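Long-range contact in nitrogenase molybdenum-iron protein beta chain (Clostridium pasteurianum, PDB 4WES), which forms, with the alpha chain, the molybdenum-iron component of nitrogenase, which reduces dinitrogen to ammonium, and shares an [8Fe-7S] cluster with that chain: residues V386-K396 and I404-D415. Numbering follows the deposited sequence.
Sequences VDLLISNTYGK and IPFVRFGFPIMD
Asp415 is where Thr393, Lys396 and Arg408 converge. Thr393 OG1 gives its proton to Asp415 OD1 (2.8 Å) from above one face of the carboxylate, while Arg408 NE reaches the same oxygen from the opposite face. Asp415 OD2 takes Lys396 NZ at 2.7 Å on its anti side and also Arg408 NH2, so the guanidinium grips the carboxylate side-on, one nitrogen to each oxygen. Thr393 OG1 in turn accepts Met414 N at 2.9 Å, and Thr393 N bonds to Pro412 O.

Beside this network lies the Phe406 ring. Its CG stands anti to the backbone N (chi1 179°), which lays the ring alongside Leu389 and against the start of helix 396-402. Lys396 CA makes a CH-pi contact over one face, 4.2 Å from the centroid of the Phe406 ring, and Ser391 OG sits at the ring edge, 3.4 Å from Phe406 CE1. Asn392 uses both ends of its amide: ND2 donates to Phe411 O (3.0 Å), just before the cis peptide to Pro412, and OD1 closes an Asx turn onto Tyr394 N.

Further out, strands 388-391 and 406-408 are neighbours at one edge of a five-stranded parallel sheet, 406-408 being outermost within this chain, and helix 396-402 joins them as a beta-alpha-beta unit. Leu389 N to Pro405 O and Val407 N to Leu389 O (172° at the hydrogen) fix their register. With two cationic side chains around it, Asp415 probably stays ionised; Lys396, shared between Asp415 and Glu446 of the second beta subunit, links the loops that follow the two strands to the beta-beta interface.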
loop_
_atom_site.group_PDB
_atom_site.type_symbol
_atom_site.label_atom_id
_atom_site.label_comp_id
_atom_site.label_asym_id
_atom_site.label_seq_id
_atom_site.Cartn_x
_atom_site.Cartn_y
_atom_site.Cartn_z
ATOM N N VAL B 386 13.264 -12.739 -8.864
ATOM C CA VAL B 386 12.480 -12.943 -7.648
ATOM C C VAL B 386 11.103 -12.348 -7.793
ATOM O O VAL B 386 10.810 -11.649 -8.761
ATOM C CB VAL B 386 13.182 -12.359 -6.405
ATOM C CG1 VAL B 386 14.521 -13.054 -6.156
ATOM C CG2 VAL B 386 13.385 -10.858 -6.531
ATOM N N ASP B 387 10.236 -12.696 -6.850
ATOM C CA ASP B 387 8.849 -12.276 -6.830
ATOM C C ASP B 387 8.541 -11.102 -5.883
ATOM O O ASP B 387 7.454 -10.545 -5.916
ATOM C CB ASP B 387 7.965 -13.465 -6.448
ATOM C CG ASP B 387 8.147 -14.636 -7.358
ATOM O OD1 ASP B 387 7.957 -14.441 -8.594
ATOM O OD2 ASP B 387 8.505 -15.741 -6.906
ATOM N N LEU B 388 9.526 -10.747 -5.058
ATOM C CA LEU B 388 9.318 -9.789 -3.983
ATOM C C LEU B 388 10.696 -9.321 -3.511
ATOM O O LEU B 388 11.615 -10.109 -3.408
ATOM C CB LEU B 388 8.577 -10.460 -2.815
ATOM C CG LEU B 388 8.179 -9.598 -1.600
ATOM C CD1 LEU B 388 7.127 -8.572 -1.988
ATOM C CD2 LEU B 388 7.679 -10.484 -0.460
ATOM N N LEU B 389 10.770 -8.029 -3.223
ATOM C CA LEU B 389 11.977 -7.390 -2.678
ATOM C C LEU B 389 11.592 -6.657 -1.423
ATOM O O LEU B 389 10.654 -5.857 -1.443
ATOM C CB LEU B 389 12.570 -6.418 -3.695
ATOM C CG LEU B 389 13.760 -5.575 -3.265
ATOM C CD1 LEU B 389 14.974 -6.386 -2.901
ATOM C CD2 LEU B 389 14.128 -4.566 -4.315
ATOM N N ILE B 390 12.354 -6.875 -0.365
ATOM C CA ILE B 390 12.145 -6.233 0.933
ATOM C C ILE B 390 13.451 -5.594 1.387
ATOM O O ILE B 390 14.454 -6.287 1.544
ATOM C CB ILE B 390 11.637 -7.223 2.007
ATOM C CG1 ILE B 390 10.421 -8.019 1.521
ATOM C CG2 ILE B 390 11.333 -6.464 3.284
ATOM C CD1 ILE B 390 9.917 -9.023 2.505
ATOM N N SER B 391 13.447 -4.270 1.537
ATOM C CA SER B 391 14.652 -3.561 1.908
ATOM C C SER B 391 14.314 -2.141 2.293
ATOM O O SER B 391 13.162 -1.720 2.205
ATOM C CB SER B 391 15.673 -3.514 0.737
ATOM O OG SER B 391 15.264 -2.603 -0.294
ATOM N N ASN B 392 15.350 -1.354 2.613
ATOM C CA ASN B 392 15.143 0.067 2.835
ATOM C C ASN B 392 14.928 0.774 1.500
ATOM O O ASN B 392 14.824 0.149 0.430
ATOM C CB ASN B 392 16.310 0.652 3.641
ATOM C CG ASN B 392 17.618 0.714 2.858
ATOM O OD1 ASN B 392 17.633 0.768 1.635
ATOM N ND2 ASN B 392 18.724 0.754 3.593
ATOM N N THR B 393 14.825 2.113 1.538
ATOM C CA THR B 393 14.515 2.901 0.351
ATOM C C THR B 393 15.353 2.567 -0.866
ATOM O O THR B 393 14.872 2.646 -2.008
ATOM C CB THR B 393 14.572 4.388 0.691
ATOM O OG1 THR B 393 13.483 4.713 1.556
ATOM C CG2 THR B 393 14.549 5.312 -0.502
ATOM N N TYR B 394 16.628 2.250 -0.666
ATOM C CA TYR B 394 17.538 2.074 -1.806
ATOM C C TYR B 394 17.205 0.876 -2.667
ATOM O O TYR B 394 17.637 0.817 -3.819
ATOM C CB TYR B 394 18.995 2.059 -1.323
ATOM C CG TYR B 394 19.412 3.428 -0.853
ATOM C CD1 TYR B 394 19.689 4.429 -1.779
ATOM C CD2 TYR B 394 19.521 3.751 0.494
ATOM C CE1 TYR B 394 20.041 5.710 -1.388
ATOM C CE2 TYR B 394 19.881 5.031 0.883
ATOM C CZ TYR B 394 20.153 5.995 -0.031
ATOM O OH TYR B 394 20.528 7.261 0.355
ATOM N N GLY B 395 16.375 -0.033 -2.173
ATOM C CA GLY B 395 15.887 -1.109 -3.036
ATOM C C GLY B 395 14.970 -0.630 -4.148
ATOM O O GLY B 395 14.753 -1.359 -5.103
ATOM N N LYS B 396 14.434 0.588 -4.031
ATOM C CA LYS B 396 13.466 1.058 -5.016
ATOM C C LYS B 396 14.014 1.082 -6.424
ATOM O O LYS B 396 13.271 0.963 -7.400
ATOM C CB LYS B 396 12.927 2.502 -4.629
ATOM C CG LYS B 396 13.944 3.606 -4.764
ATOM C CD LYS B 396 13.664 4.965 -4.047
ATOM C CE LYS B 396 12.589 5.731 -4.640
ATOM N NZ LYS B 396 12.156 6.837 -3.803
ATOM N N ILE B 404 9.856 -5.552 -9.696
ATOM C CA ILE B 404 9.629 -6.454 -8.571
ATOM C C ILE B 404 8.748 -5.766 -7.536
ATOM O O ILE B 404 9.064 -4.649 -7.100
ATOM C CB ILE B 404 10.961 -6.844 -7.876
ATOM C CG1 ILE B 404 11.983 -7.401 -8.848
ATOM C CG2 ILE B 404 10.702 -7.858 -6.775
ATOM C CD1 ILE B 404 13.375 -7.455 -8.291
ATOM N N PRO B 405 7.674 -6.439 -7.092
ATOM C CA PRO B 405 6.891 -5.898 -5.941
ATOM C C PRO B 405 7.794 -5.617 -4.761
ATOM O O PRO B 405 8.629 -6.437 -4.408
ATOM C CB PRO B 405 5.885 -7.020 -5.662
ATOM C CG PRO B 405 5.708 -7.673 -6.995
ATOM C CD PRO B 405 7.088 -7.691 -7.605
ATOM N N PHE B 406 7.587 -4.433 -4.162
ATOM C CA PHE B 406 8.563 -3.867 -3.247
ATOM C C PHE B 406 7.934 -3.467 -1.918
ATOM O O PHE B 406 6.977 -2.703 -1.886
ATOM C CB PHE B 406 9.224 -2.656 -3.910
ATOM C CG PHE B 406 10.260 -1.936 -3.077
ATOM C CD1 PHE B 406 11.282 -2.619 -2.449
ATOM C CD2 PHE B 406 10.226 -0.547 -2.955
ATOM C CE1 PHE B 406 12.223 -1.953 -1.679
ATOM C CE2 PHE B 406 11.168 0.116 -2.190
ATOM C CZ PHE B 406 12.170 -0.586 -1.561
ATOM N N VAL B 407 8.501 -3.963 -0.810
ATOM C CA VAL B 407 8.139 -3.615 0.544
ATOM C C VAL B 407 9.278 -2.862 1.205
ATOM O O VAL B 407 10.363 -3.412 1.365
ATOM C CB VAL B 407 7.758 -4.857 1.348
ATOM C CG1 VAL B 407 7.459 -4.523 2.808
ATOM C CG2 VAL B 407 6.576 -5.563 0.680
ATOM N N ARG B 408 8.991 -1.641 1.630
ATOM C CA ARG B 408 9.950 -0.844 2.390
ATOM C C ARG B 408 10.032 -1.350 3.828
ATOM O O ARG B 408 8.993 -1.467 4.504
ATOM C CB ARG B 408 9.552 0.617 2.355
ATOM C CG ARG B 408 9.799 1.266 1.015
ATOM C CD ARG B 408 9.114 2.617 0.882
ATOM N NE ARG B 408 9.451 3.244 -0.393
ATOM C CZ ARG B 408 8.894 2.950 -1.572
ATOM N NH1 ARG B 408 7.913 2.075 -1.634
ATOM N NH2 ARG B 408 9.378 3.504 -2.657
ATOM N N PHE B 409 11.230 -1.625 4.310
ATOM C CA PHE B 409 11.441 -2.250 5.620
ATOM C C PHE B 409 12.795 -1.827 6.138
ATOM O O PHE B 409 13.744 -1.689 5.360
ATOM C CB PHE B 409 11.384 -3.770 5.405
ATOM C CG PHE B 409 11.594 -4.609 6.635
ATOM C CD1 PHE B 409 10.523 -5.041 7.365
ATOM C CD2 PHE B 409 12.851 -4.991 7.006
ATOM C CE1 PHE B 409 10.713 -5.846 8.491
ATOM C CE2 PHE B 409 13.051 -5.793 8.116
ATOM C CZ PHE B 409 11.989 -6.215 8.863
ATOM N N GLY B 410 12.912 -1.600 7.435
ATOM C CA GLY B 410 14.203 -1.302 8.039
ATOM C C GLY B 410 14.571 0.154 7.945
ATOM O O GLY B 410 13.759 1.030 8.216
ATOM N N PHE B 411 15.835 0.429 7.609
ATOM C CA PHE B 411 16.410 1.758 7.800
ATOM C C PHE B 411 17.470 2.047 6.747
ATOM O O PHE B 411 18.332 1.189 6.539
ATOM C CB PHE B 411 17.064 1.825 9.197
ATOM C CG PHE B 411 17.805 3.114 9.473
ATOM C CD1 PHE B 411 17.141 4.236 9.855
ATOM C CD2 PHE B 411 19.168 3.165 9.386
ATOM C CE1 PHE B 411 17.830 5.422 10.095
ATOM C CE2 PHE B 411 19.866 4.305 9.633
ATOM C CZ PHE B 411 19.201 5.445 9.960
ATOM N N PRO B 412 17.473 3.245 6.174
ATOM C CA PRO B 412 16.444 4.282 6.286
ATOM C C PRO B 412 15.355 4.137 5.225
ATOM O O PRO B 412 15.632 3.750 4.088
ATOM C CB PRO B 412 17.246 5.572 6.074
ATOM C CG PRO B 412 18.318 5.184 5.166
ATOM C CD PRO B 412 18.649 3.736 5.426
ATOM N N ILE B 413 14.129 4.483 5.631
ATOM C CA ILE B 413 12.990 4.603 4.729
ATOM C C ILE B 413 12.702 6.095 4.677
ATOM O O ILE B 413 12.225 6.667 5.664
ATOM C CB ILE B 413 11.765 3.814 5.216
ATOM C CG1 ILE B 413 12.090 2.316 5.367
ATOM C CG2 ILE B 413 10.621 4.038 4.271
ATOM C CD1 ILE B 413 10.996 1.565 6.096
ATOM N N MET B 414 13.014 6.719 3.537
ATOM C CA MET B 414 13.085 8.185 3.444
ATOM C C MET B 414 12.094 8.741 2.423
ATOM O O MET B 414 12.155 9.941 2.156
ATOM C CB MET B 414 14.495 8.636 3.059
ATOM C CG MET B 414 15.525 8.179 4.080
ATOM S SD MET B 414 17.197 8.718 3.745
ATOM C CE MET B 414 17.616 7.741 2.305
ATOM N N ASP B 415 11.200 7.908 1.910
ATOM C CA ASP B 415 10.403 8.304 0.770
ATOM C C ASP B 415 8.916 8.050 0.935
ATOM O O ASP B 415 8.193 8.147 -0.044
ATOM C CB ASP B 415 10.935 7.671 -0.530
ATOM C CG ASP B 415 11.036 6.153 -0.503
ATOM O OD1 ASP B 415 10.990 5.536 0.598
ATOM O OD2 ASP B 415 11.148 5.588 -1.614
#